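Long-range contacts in repeat Five Residue (Rfr) protein or pentapeptide repeat protein (Cyanothece, PDB 2O6W), which is of unknown function but folds as a right-handed quadrilateral beta helix built from tandem pentapeptide repeats: residues A[123-129]-A[144-150]; A[111-117]-A[131-137]; A[83-89]-A[102-108]; A[20-24]-A[63-67]. All coordinates share one frame. Numbering follows the deposited sequence.

Contact 1 (A[123-129]-A[144-150]); sequences LRGAILT and DKNTVWD
Two successive coils of the right-handed quadrilateral beta helix stack here, the second being the last of the chain. Leu123 to Ala126 forms a type II beta turn, with Gly125 at positive phi (73°); Asp144 to Thr147 forms a type I turn instead. CA atoms pair Gly125 with Thr147 (4.1 Å), Ile127 with Val148 (4.7 Å) and Thr129 with Asp150 (4.7 Å). Asp144, chi1 p, points its side chain at the other coil, where OD1 accepts from Gly125 N at 2.9 Å; Arg124 turns its guanidinium to Glu142. The CB of Asn146 lies 3.5 Å from Gly125 CA. Thr147, chi1 m, places OG1 2.8 Å from Leu123 O and 3.0 Å from Asp144 OD1, two acceptors competing for one proton. Val148 forms the single beta bridge with Ile127: its N donates to Ala126 O (3.0 Å, 166°) and its O accepts from Leu128 N (2.7 Å, 170°), while Val148 CB sits 4.2 Å from Ile127 CB. Trp149 (chi1 m, chi2 91°) leaves the backbone pointing away, yet its ring comes back toward the other coil, with CZ3 4.2 Å from Leu128 CD2 and CH2 4.3 Å from Leu123 CD2. One water donates to Leu128 O (2.9 Å) and Trp149 O (2.6 Å). The chemistry implies a terminal coil held by backbone bonds, with a carboxylate serving the turn amide and an indole packed against two leucines of the preceding coil.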
# COMPACT_ATOMS: atom_id res chain seq x y z
N LEU A 123 5.94 -7.51 -10.34
CA LEU A 123 6.36 -6.14 -10.60
C LEU A 123 6.59 -5.85 -12.08
O LEU A 123 7.36 -4.94 -12.43
CB LEU A 123 7.64 -5.82 -9.83
CG LEU A 123 7.49 -5.51 -8.34
CD1 LEU A 123 6.73 -6.61 -7.63
CD2 LEU A 123 8.88 -5.34 -7.74
N ARG A 124 5.94 -6.61 -12.96
CA ARG A 124 6.08 -6.41 -14.40
C ARG A 124 5.60 -5.04 -14.82
O ARG A 124 4.45 -4.68 -14.58
CB ARG A 124 5.28 -7.46 -15.17
CG ARG A 124 5.85 -8.85 -15.13
CD ARG A 124 5.06 -9.79 -16.03
NE ARG A 124 5.60 -11.14 -15.99
CZ ARG A 124 5.34 -12.02 -15.03
NH1 ARG A 124 4.54 -11.71 -14.02
NH2 ARG A 124 5.91 -13.22 -15.06
N GLY A 125 6.48 -4.27 -15.46
CA GLY A 125 6.11 -2.95 -15.92
C GLY A 125 5.97 -1.92 -14.82
O GLY A 125 5.72 -0.74 -15.09
N ALA A 126 6.13 -2.35 -13.57
CA ALA A 126 6.01 -1.43 -12.44
C ALA A 126 7.19 -0.47 -12.40
O ALA A 126 8.28 -0.82 -12.82
CB ALA A 126 5.95 -2.21 -11.15
N ILE A 127 6.97 0.75 -11.91
CA ILE A 127 8.08 1.69 -11.83
C ILE A 127 8.51 1.88 -10.37
O ILE A 127 7.72 2.31 -9.53
CB ILE A 127 7.73 3.06 -12.56
CG1 ILE A 127 7.62 4.21 -11.57
CG2 ILE A 127 6.45 2.92 -13.39
CD1 ILE A 127 8.94 4.90 -11.35
N LEU A 128 9.76 1.52 -10.06
CA LEU A 128 10.25 1.64 -8.68
C LEU A 128 11.38 2.65 -8.47
O LEU A 128 12.19 2.51 -7.55
CB LEU A 128 10.67 0.27 -8.14
CG LEU A 128 9.55 -0.79 -8.12
CD1 LEU A 128 9.60 -1.55 -9.43
CD2 LEU A 128 9.73 -1.75 -6.96
N THR A 129 11.40 3.68 -9.29
CA THR A 129 12.40 4.74 -9.21
C THR A 129 12.41 5.45 -7.86
O THR A 129 11.36 5.83 -7.34
CB THR A 129 12.14 5.80 -10.29
OG1 THR A 129 12.02 5.16 -11.56
CG2 THR A 129 13.26 6.81 -10.33
N ASP A 144 10.22 -7.61 -15.84
CA ASP A 144 10.36 -7.70 -17.28
C ASP A 144 11.12 -6.48 -17.78
O ASP A 144 11.55 -5.64 -16.99
CB ASP A 144 8.99 -7.80 -17.95
CG ASP A 144 8.11 -6.59 -17.68
OD1 ASP A 144 8.58 -5.63 -17.02
OD2 ASP A 144 6.94 -6.60 -18.12
N LYS A 145 11.28 -6.37 -19.10
CA LYS A 145 12.01 -5.24 -19.66
C LYS A 145 11.32 -3.91 -19.35
O LYS A 145 11.95 -2.85 -19.39
CB LYS A 145 12.15 -5.41 -21.17
CG LYS A 145 10.84 -5.43 -21.93
CD LYS A 145 11.06 -5.45 -23.44
CE LYS A 145 9.73 -5.44 -24.19
NZ LYS A 145 9.91 -5.47 -25.67
N ASN A 146 10.03 -3.96 -19.04
CA ASN A 146 9.24 -2.77 -18.73
C ASN A 146 9.40 -2.29 -17.29
O ASN A 146 9.07 -1.15 -16.97
CB ASN A 146 7.77 -3.03 -19.03
CG ASN A 146 7.51 -3.24 -20.52
OD1 ASN A 146 6.82 -4.19 -20.91
ND2 ASN A 146 8.05 -2.35 -21.35
N THR A 147 9.89 -3.17 -16.41
CA THR A 147 10.10 -2.84 -15.01
C THR A 147 11.21 -1.81 -14.94
O THR A 147 12.31 -2.03 -15.46
CB THR A 147 10.52 -4.09 -14.20
OG1 THR A 147 9.47 -5.06 -14.22
CG2 THR A 147 10.84 -3.72 -12.76
N VAL A 148 10.94 -0.69 -14.29
CA VAL A 148 11.90 0.39 -14.17
C VAL A 148 12.43 0.48 -12.75
O VAL A 148 11.65 0.57 -11.81
CB VAL A 148 11.24 1.73 -14.55
CG1 VAL A 148 12.26 2.86 -14.49
CG2 VAL A 148 10.63 1.61 -15.93
N TRP A 149 13.75 0.47 -12.59
CA TRP A 149 14.36 0.54 -11.26
C TRP A 149 15.07 1.87 -11.01
O TRP A 149 15.28 2.26 -9.87
CB TRP A 149 15.36 -0.59 -11.07
CG TRP A 149 14.76 -1.96 -11.09
CD1 TRP A 149 14.59 -2.78 -12.17
CD2 TRP A 149 14.22 -2.67 -9.96
NE1 TRP A 149 13.99 -3.96 -11.79
CE2 TRP A 149 13.75 -3.92 -10.44
CE3 TRP A 149 14.09 -2.38 -8.60
CZ2 TRP A 149 13.16 -4.87 -9.60
CZ3 TRP A 149 13.50 -3.32 -7.76
CH2 TRP A 149 13.04 -4.56 -8.27
N ASP A 150 15.43 2.56 -12.09
CA ASP A 150 16.13 3.84 -11.99
C ASP A 150 15.50 4.91 -12.87
O ASP A 150 14.66 4.57 -13.73
CB ASP A 150 17.59 3.66 -12.40
CG ASP A 150 18.38 2.87 -11.39
OD1 ASP A 150 18.54 3.36 -10.25
OD2 ASP A 150 18.83 1.75 -11.73
OXT ASP A 150 15.87 6.10 -12.69
O HOH W 1 14.75 1.10 -7.57

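Contact 2 (A[111-117]-A[131-137])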
# COMPACT_ATOMS: atom_id res chain seq x y z
N ALA A 111 8.44 5.78 -3.29
CA ALA A 111 7.71 5.13 -2.22
C ALA A 111 8.72 4.57 -1.22
O ALA A 111 9.86 4.29 -1.58
CB ALA A 111 6.86 4.00 -2.80
N ASN A 112 8.31 4.42 0.03
CA ASN A 112 9.21 3.85 1.03
C ASN A 112 8.76 2.39 1.26
O ASN A 112 7.64 2.14 1.69
CB ASN A 112 9.15 4.67 2.32
CG ASN A 112 9.89 4.01 3.48
OD1 ASN A 112 10.82 3.23 3.27
ND2 ASN A 112 9.49 4.34 4.70
N LEU A 113 9.64 1.43 0.95
CA LEU A 113 9.32 0.01 1.11
C LEU A 113 10.21 -0.69 2.13
O LEU A 113 10.44 -1.90 2.04
CB LEU A 113 9.43 -0.73 -0.23
CG LEU A 113 8.23 -0.76 -1.19
CD1 LEU A 113 7.75 0.65 -1.45
CD2 LEU A 113 8.64 -1.44 -2.50
N GLN A 114 10.71 0.08 3.09
CA GLN A 114 11.58 -0.48 4.11
C GLN A 114 10.89 -1.55 4.93
O GLN A 114 9.79 -1.36 5.44
CB GLN A 114 12.08 0.63 5.04
CG GLN A 114 13.20 0.18 5.97
CD GLN A 114 13.71 1.30 6.84
OE1 GLN A 114 12.99 1.81 7.70
NE2 GLN A 114 14.95 1.72 6.62
N GLY A 115 11.56 -2.70 5.03
CA GLY A 115 11.02 -3.80 5.79
C GLY A 115 9.77 -4.40 5.18
O GLY A 115 9.15 -5.26 5.79
N ALA A 116 9.38 -3.95 3.99
CA ALA A 116 8.18 -4.49 3.35
C ALA A 116 8.45 -5.87 2.77
O ALA A 116 9.57 -6.18 2.35
CB ALA A 116 7.69 -3.55 2.26
N ASN A 117 7.40 -6.69 2.73
CA ASN A 117 7.51 -8.04 2.20
C ASN A 117 6.78 -8.16 0.86
O ASN A 117 5.56 -8.07 0.81
CB ASN A 117 6.92 -9.05 3.18
CG ASN A 117 7.25 -10.49 2.82
OD1 ASN A 117 7.66 -10.78 1.69
ND2 ASN A 117 7.07 -11.40 3.77
N VAL A 131 12.85 4.31 -4.98
CA VAL A 131 12.29 3.54 -3.89
C VAL A 131 13.31 3.12 -2.83
O VAL A 131 14.44 2.75 -3.16
CB VAL A 131 11.60 2.26 -4.42
CG1 VAL A 131 11.25 1.35 -3.26
CG2 VAL A 131 10.33 2.63 -5.18
N ASN A 132 12.91 3.18 -1.57
CA ASN A 132 13.78 2.77 -0.47
C ASN A 132 13.59 1.26 -0.27
O ASN A 132 12.57 0.82 0.25
CB ASN A 132 13.42 3.53 0.82
CG ASN A 132 14.22 3.05 2.03
OD1 ASN A 132 15.28 2.44 1.89
ND2 ASN A 132 13.72 3.34 3.22
N LEU A 133 14.59 0.48 -0.70
CA LEU A 133 14.54 -0.98 -0.61
C LEU A 133 15.37 -1.52 0.54
O LEU A 133 15.93 -2.62 0.45
CB LEU A 133 15.01 -1.60 -1.92
CG LEU A 133 14.19 -1.26 -3.17
CD1 LEU A 133 14.91 -1.76 -4.42
CD2 LEU A 133 12.81 -1.89 -3.04
N GLU A 134 15.46 -0.76 1.62
CA GLU A 134 16.25 -1.17 2.79
C GLU A 134 15.54 -2.27 3.56
O GLU A 134 14.50 -2.04 4.17
CB GLU A 134 16.50 0.02 3.71
CG GLU A 134 17.54 -0.27 4.78
CD GLU A 134 17.70 0.86 5.79
OE1 GLU A 134 17.84 2.03 5.37
OE2 GLU A 134 17.71 0.56 7.01
N GLU A 135 16.12 -3.46 3.53
CA GLU A 135 15.55 -4.62 4.22
C GLU A 135 14.22 -5.02 3.62
O GLU A 135 13.32 -5.50 4.31
CB GLU A 135 15.37 -4.31 5.71
CG GLU A 135 16.67 -4.04 6.45
CD GLU A 135 16.45 -3.51 7.84
OE1 GLU A 135 15.88 -2.40 7.97
OE2 GLU A 135 16.84 -4.21 8.81
N THR A 136 14.09 -4.83 2.31
CA THR A 136 12.88 -5.18 1.59
C THR A 136 13.04 -6.59 1.03
O THR A 136 14.00 -6.87 0.32
CB THR A 136 12.64 -4.21 0.41
OG1 THR A 136 12.56 -2.87 0.91
CG2 THR A 136 11.34 -4.56 -0.31
N HIS A 137 12.08 -7.45 1.36
CA HIS A 137 12.11 -8.84 0.90
C HIS A 137 11.60 -8.94 -0.53
O HIS A 137 10.40 -8.81 -0.77
CB HIS A 137 11.25 -9.70 1.83
CG HIS A 137 11.54 -11.16 1.74
ND1 HIS A 137 10.60 -12.13 2.04
CD2 HIS A 137 12.67 -11.83 1.40
CE1 HIS A 137 11.14 -13.32 1.89
NE2 HIS A 137 12.39 -13.17 1.50
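Most unusual is His137, whose imidazole takes the place that a bonded asparagine holds at the other bridge: its ND1 donates to Asn117 OD1 at 3.3 Å, an oxygen already bonded to Glu119 N. The contact joins neighbouring coils of the quadrilateral beta helix, and stacks two type II turns, Leu113 to Ala116 and Leu133 to Thr136. Glu135 adopts positive phi (66°) in the same turn position that Gly115 fills at 67°. Gly115 N donates to Glu134 O at 3.1 Å. Single beta bridges flank the turns. At the first, Asn132 N donates to Ala111 O (3.2 Å) and Leu113 N to Asn132 O (3.1 Å); at the second, His137 N meets Ala116 O (3.0 Å). Apolar contact is modest: Leu113 CD2 lies 3.9 Å from Val131 CG1 and 4.2 Å from Leu133 CD2. Asn112 and Asn132 each close an Asx turn and bond to one another, ND2 of Asn132 to OD1 of Asn112 at 2.9 Å. Thr136 OG1 donates to Leu113 O at 2.6 Å, a carbonyl that also accepts Ala116 N at 3.0 Å.

Contact 3 (A[83-89]-A[102-108]); sequences LVETNLS and NLQGANL
Successive coils of the pentapeptide-repeat beta helix lie side by side along the helix axis, each with a type II beta turn, Leu83 to Thr86 and Leu103 to Ala106. CA atoms pair Leu83 with Leu103 (4.9 Å) and Glu85 with Ala106 (4.1 Å) in the turns, and Asn87 with Asn107 (5.0 Å) just after them, the last pair forming the single beta bridge. Glu85 and Gly105 both have positive phi (60° and 70°).

Backbone hydrogen bonds dominate. Leu83 N donates to Asn102 O (2.7 Å) and Glu85 N to Gln104 O (2.9 Å); across the bridge Asn107 N donates to Thr86 O (2.9 Å, 167°) and Leu88 N to Asn107 O (2.7 Å). CA-H...O contacts supplement them, from Val84 CA to Gln104 O (3.4 Å) and from Glu85 CA to Gly105 O (3.5 Å).

Apolar packing fills the interior. Leu83 (chi1 m, chi2 t) brings CD1 to 3.4 Å from Leu103 CD2, and Leu88, in the same rotamer, sets CD1 3.7 Å from that CD2 and 4.2 Å from Leu108 CG.

Polar side chains line the outer side. Asn87 and Asn107 are both chi1 t, and ND2 of Asn107 makes a weak bond to OD1 of Asn87 (3.1 Å). That OD1 also takes Ser89 N (3.2 Å), an Asx turn, and Ser89 OG (2.7 Å).

The chemistry implies a layered cross-section: close-packed leucines within, a belt of intercoil amide bonds, and an asparagine pair on the outer side joined by one weak amide bond.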
# COMPACT_ATOMS: atom_id res chain seq x y z
N LEU A 83 -3.22 -4.72 -7.54
CA LEU A 83 -2.86 -3.31 -7.62
C LEU A 83 -2.32 -2.95 -9.00
O LEU A 83 -1.28 -2.30 -9.12
CB LEU A 83 -1.81 -3.00 -6.55
CG LEU A 83 -2.17 -3.46 -5.13
CD1 LEU A 83 -0.98 -3.34 -4.21
CD2 LEU A 83 -3.32 -2.62 -4.61
N VAL A 84 -3.02 -3.37 -10.04
CA VAL A 84 -2.60 -3.10 -11.41
C VAL A 84 -2.72 -1.63 -11.78
O VAL A 84 -3.80 -1.05 -11.73
CB VAL A 84 -3.44 -3.95 -12.41
CG1 VAL A 84 -3.13 -3.54 -13.84
CG2 VAL A 84 -3.13 -5.43 -12.20
N GLU A 85 -1.60 -1.03 -12.17
CA GLU A 85 -1.56 0.38 -12.57
C GLU A 85 -2.02 1.31 -11.45
O GLU A 85 -2.54 2.39 -11.72
CB GLU A 85 -2.43 0.60 -13.80
CG GLU A 85 -1.84 0.05 -15.08
CD GLU A 85 -2.86 -0.07 -16.21
OE1 GLU A 85 -3.49 0.96 -16.56
OE2 GLU A 85 -3.04 -1.19 -16.73
N THR A 86 -1.82 0.89 -10.21
CA THR A 86 -2.22 1.70 -9.06
C THR A 86 -1.18 2.79 -8.81
O THR A 86 0.01 2.57 -9.02
CB THR A 86 -2.32 0.82 -7.79
OG1 THR A 86 -3.33 -0.18 -7.98
CG2 THR A 86 -2.67 1.67 -6.57
N ASN A 87 -1.63 3.96 -8.38
CA ASN A 87 -0.68 5.04 -8.09
C ASN A 87 -0.25 4.97 -6.62
O ASN A 87 -0.97 5.44 -5.74
CB ASN A 87 -1.29 6.41 -8.37
CG ASN A 87 -0.29 7.55 -8.14
OD1 ASN A 87 0.91 7.31 -7.96
ND2 ASN A 87 -0.77 8.78 -8.16
N LEU A 88 0.91 4.37 -6.37
CA LEU A 88 1.43 4.26 -5.01
C LEU A 88 2.65 5.15 -4.81
O LEU A 88 3.46 4.89 -3.92
CB LEU A 88 1.82 2.81 -4.70
CG LEU A 88 0.69 1.80 -4.77
CD1 LEU A 88 1.24 0.39 -4.80
CD2 LEU A 88 -0.25 2.00 -3.59
N SER A 89 2.80 6.18 -5.64
CA SER A 89 3.97 7.05 -5.50
C SER A 89 3.97 7.85 -4.20
O SER A 89 2.94 8.32 -3.73
CB SER A 89 4.09 7.99 -6.71
OG SER A 89 2.92 8.75 -6.89
N ASN A 102 -0.27 -8.30 -6.94
CA ASN A 102 -0.10 -8.08 -8.36
C ASN A 102 0.06 -6.57 -8.58
O ASN A 102 -0.93 -5.83 -8.58
CB ASN A 102 -1.33 -8.60 -9.12
CG ASN A 102 -1.21 -8.41 -10.62
OD1 ASN A 102 -0.15 -8.04 -11.12
ND2 ASN A 102 -2.29 -8.67 -11.34
N LEU A 103 1.30 -6.12 -8.75
CA LEU A 103 1.60 -4.70 -8.94
C LEU A 103 1.98 -4.35 -10.38
O LEU A 103 2.72 -3.40 -10.62
CB LEU A 103 2.73 -4.29 -7.99
CG LEU A 103 2.42 -4.36 -6.50
CD1 LEU A 103 3.67 -4.74 -5.72
CD2 LEU A 103 1.88 -3.02 -6.03
N GLN A 104 1.45 -5.11 -11.33
CA GLN A 104 1.76 -4.89 -12.74
C GLN A 104 1.46 -3.47 -13.21
O GLN A 104 0.33 -2.99 -13.12
CB GLN A 104 1.00 -5.89 -13.60
CG GLN A 104 1.39 -5.85 -15.06
CD GLN A 104 0.79 -7.02 -15.82
OE1 GLN A 104 1.18 -8.18 -15.61
NE2 GLN A 104 -0.16 -6.73 -16.70
N GLY A 105 2.49 -2.81 -13.71
CA GLY A 105 2.36 -1.45 -14.20
C GLY A 105 2.12 -0.44 -13.09
O GLY A 105 1.80 0.72 -13.37
N ALA A 106 2.27 -0.85 -11.84
CA ALA A 106 2.04 0.05 -10.72
C ALA A 106 3.11 1.12 -10.61
O ALA A 106 4.27 0.91 -10.95
CB ALA A 106 1.98 -0.74 -9.42
N ASN A 107 2.71 2.29 -10.13
CA ASN A 107 3.66 3.37 -9.96
C ASN A 107 4.04 3.48 -8.48
O ASN A 107 3.20 3.84 -7.66
CB ASN A 107 3.05 4.67 -10.47
CG ASN A 107 3.92 5.88 -10.19
OD1 ASN A 107 5.15 5.77 -10.16
ND2 ASN A 107 3.30 7.03 -9.99
N LEU A 108 5.29 3.14 -8.15
CA LEU A 108 5.74 3.22 -6.75
C LEU A 108 6.86 4.25 -6.58
O LEU A 108 7.62 4.18 -5.62
CB LEU A 108 6.24 1.87 -6.23
CG LEU A 108 5.24 0.71 -6.18
CD1 LEU A 108 5.19 0.06 -7.55
CD2 LEU A 108 5.65 -0.32 -5.14

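Contact 4 (A[20-24]-A[63-67])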
# COMPACT_ATOMS: atom_id res chain seq x y z
N LEU A 20 -12.28 -1.92 -4.94
CA LEU A 20 -12.00 -0.50 -4.84
C LEU A 20 -11.27 0.01 -6.07
O LEU A 20 -10.45 0.93 -5.97
CB LEU A 20 -11.14 -0.25 -3.59
CG LEU A 20 -11.73 -0.79 -2.28
CD1 LEU A 20 -10.65 -0.81 -1.20
CD2 LEU A 20 -12.91 0.07 -1.87
N GLU A 21 -11.57 -0.57 -7.22
CA GLU A 21 -10.92 -0.17 -8.46
C GLU A 21 -11.14 1.30 -8.80
O GLU A 21 -12.27 1.79 -8.76
CB GLU A 21 -11.45 -1.01 -9.64
CG GLU A 21 -11.55 -2.52 -9.40
CD GLU A 21 -12.74 -2.93 -8.51
OE1 GLU A 21 -13.72 -2.15 -8.37
OE2 GLU A 21 -12.69 -4.05 -7.96
N GLY A 22 -10.07 2.00 -9.12
CA GLY A 22 -10.18 3.40 -9.49
C GLY A 22 -10.57 4.42 -8.43
O GLY A 22 -10.82 5.57 -8.78
N VAL A 23 -10.62 4.03 -7.16
CA VAL A 23 -10.98 5.00 -6.13
C VAL A 23 -9.89 6.06 -5.97
O VAL A 23 -8.72 5.81 -6.27
CB VAL A 23 -11.22 4.37 -4.73
CG1 VAL A 23 -12.42 3.44 -4.77
CG2 VAL A 23 -9.96 3.65 -4.25
N ASN A 24 -10.29 7.23 -5.50
CA ASN A 24 -9.37 8.33 -5.29
C ASN A 24 -9.18 8.55 -3.79
O ASN A 24 -9.98 9.24 -3.15
CB ASN A 24 -9.93 9.61 -5.94
CG ASN A 24 -8.89 10.71 -6.03
OD1 ASN A 24 -7.80 10.50 -6.55
ND2 ASN A 24 -9.24 11.90 -5.54
N LEU A 63 -7.44 -2.83 -5.96
CA LEU A 63 -7.22 -1.39 -5.95
C LEU A 63 -6.68 -0.90 -7.29
O LEU A 63 -6.14 0.20 -7.39
CB LEU A 63 -6.25 -1.04 -4.82
CG LEU A 63 -6.83 -1.02 -3.40
CD1 LEU A 63 -5.74 -1.28 -2.37
CD2 LEU A 63 -7.49 0.32 -3.16
N SER A 64 -6.84 -1.73 -8.31
CA SER A 64 -6.36 -1.41 -9.66
C SER A 64 -6.71 0.00 -10.14
O SER A 64 -7.86 0.42 -10.06
CB SER A 64 -6.94 -2.43 -10.66
OG SER A 64 -6.44 -3.73 -10.40
N ASN A 65 -5.71 0.73 -10.61
CA ASN A 65 -5.94 2.08 -11.12
C ASN A 65 -6.42 3.05 -10.06
O ASN A 65 -6.91 4.14 -10.38
CB ASN A 65 -6.95 2.02 -12.27
CG ASN A 65 -6.46 1.20 -13.44
OD1 ASN A 65 -5.60 1.64 -14.20
ND2 ASN A 65 -6.99 -0.00 -13.59
N ALA A 66 -6.32 2.66 -8.79
CA ALA A 66 -6.75 3.55 -7.72
C ALA A 66 -5.63 4.55 -7.45
O ALA A 66 -4.48 4.30 -7.81
CB ALA A 66 -7.04 2.76 -6.46
N ASN A 67 -5.97 5.68 -6.85
CA ASN A 67 -4.97 6.69 -6.54
C ASN A 67 -4.70 6.77 -5.03
O ASN A 67 -5.57 7.18 -4.26
CB ASN A 67 -5.40 8.06 -7.04
CG ASN A 67 -4.40 9.14 -6.69
OD1 ASN A 67 -3.20 8.87 -6.60
ND2 ASN A 67 -4.88 10.37 -6.50
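Leu20 overlaps Leu63 along the inside of the quadrilateral beta helix, its CB 3.7 Å from Leu63 CD2. Val23 joins them, with CG2 4.3 Å from the same Leu63 CD2 and 3.8 Å from Ala66 CB. Leu20 and Val23 also touch helix 2-10, through Met2, so this contact sits where the N-terminal helix covers the end of the coiled stack. The backbone evidence for coil stacking is a pair of type II turns, Leu20 to Val23 and Leu63 to Ala66, in which Gly22 (phi 69°) and Asn65 (phi 64°) take the positive-phi place. Gly22 N donates to Ser64 O at 2.9 Å, and Gly22 CA approaches Asn65 O at 3.5 Å in a nearly straight CA-H...O contact. After the turns, Asn24 and Asn67 form a single beta bridge, CA atoms 4.9 Å apart, to which Asn67 N contributes a near-linear bond to Val23 O (2.8 Å, 169°). Asn24 and Asn67 are 43 residues apart in sequence, against 20 for Asn87 and Asn107, so a longer excursion lies between these two coils. On the outer face, both asparagines have chi1 near t, and Asn67 ND2 donates to Asn24 OD1 at 2.9 Å and 167°.

Overall arrangement
Contacts 4, 3 and 1 follow one another along a single face of the helix: Asn65 N lies 2.8 Å from Val84 O, and Gly105 N 2.8 Å from Arg124 O, both probable hydrogen bonds. Contact 2 belongs to another part of the coils and meets contacts 1 and 3 by packing, as where Trp149 CZ3 lies 3.9 Å from Leu133 CD1. Contact 3, whose centre is about 9 Å from that of the chain, has the most buried residues; contact 1, at about 17 Å, lies at the C-terminal end, and contact 4 beside the N-terminal helix. Asparagine pairs bond across contacts 2 and 4, and weakly in contact 3, whereas contact 1 replaces them with Ile127 and Val148.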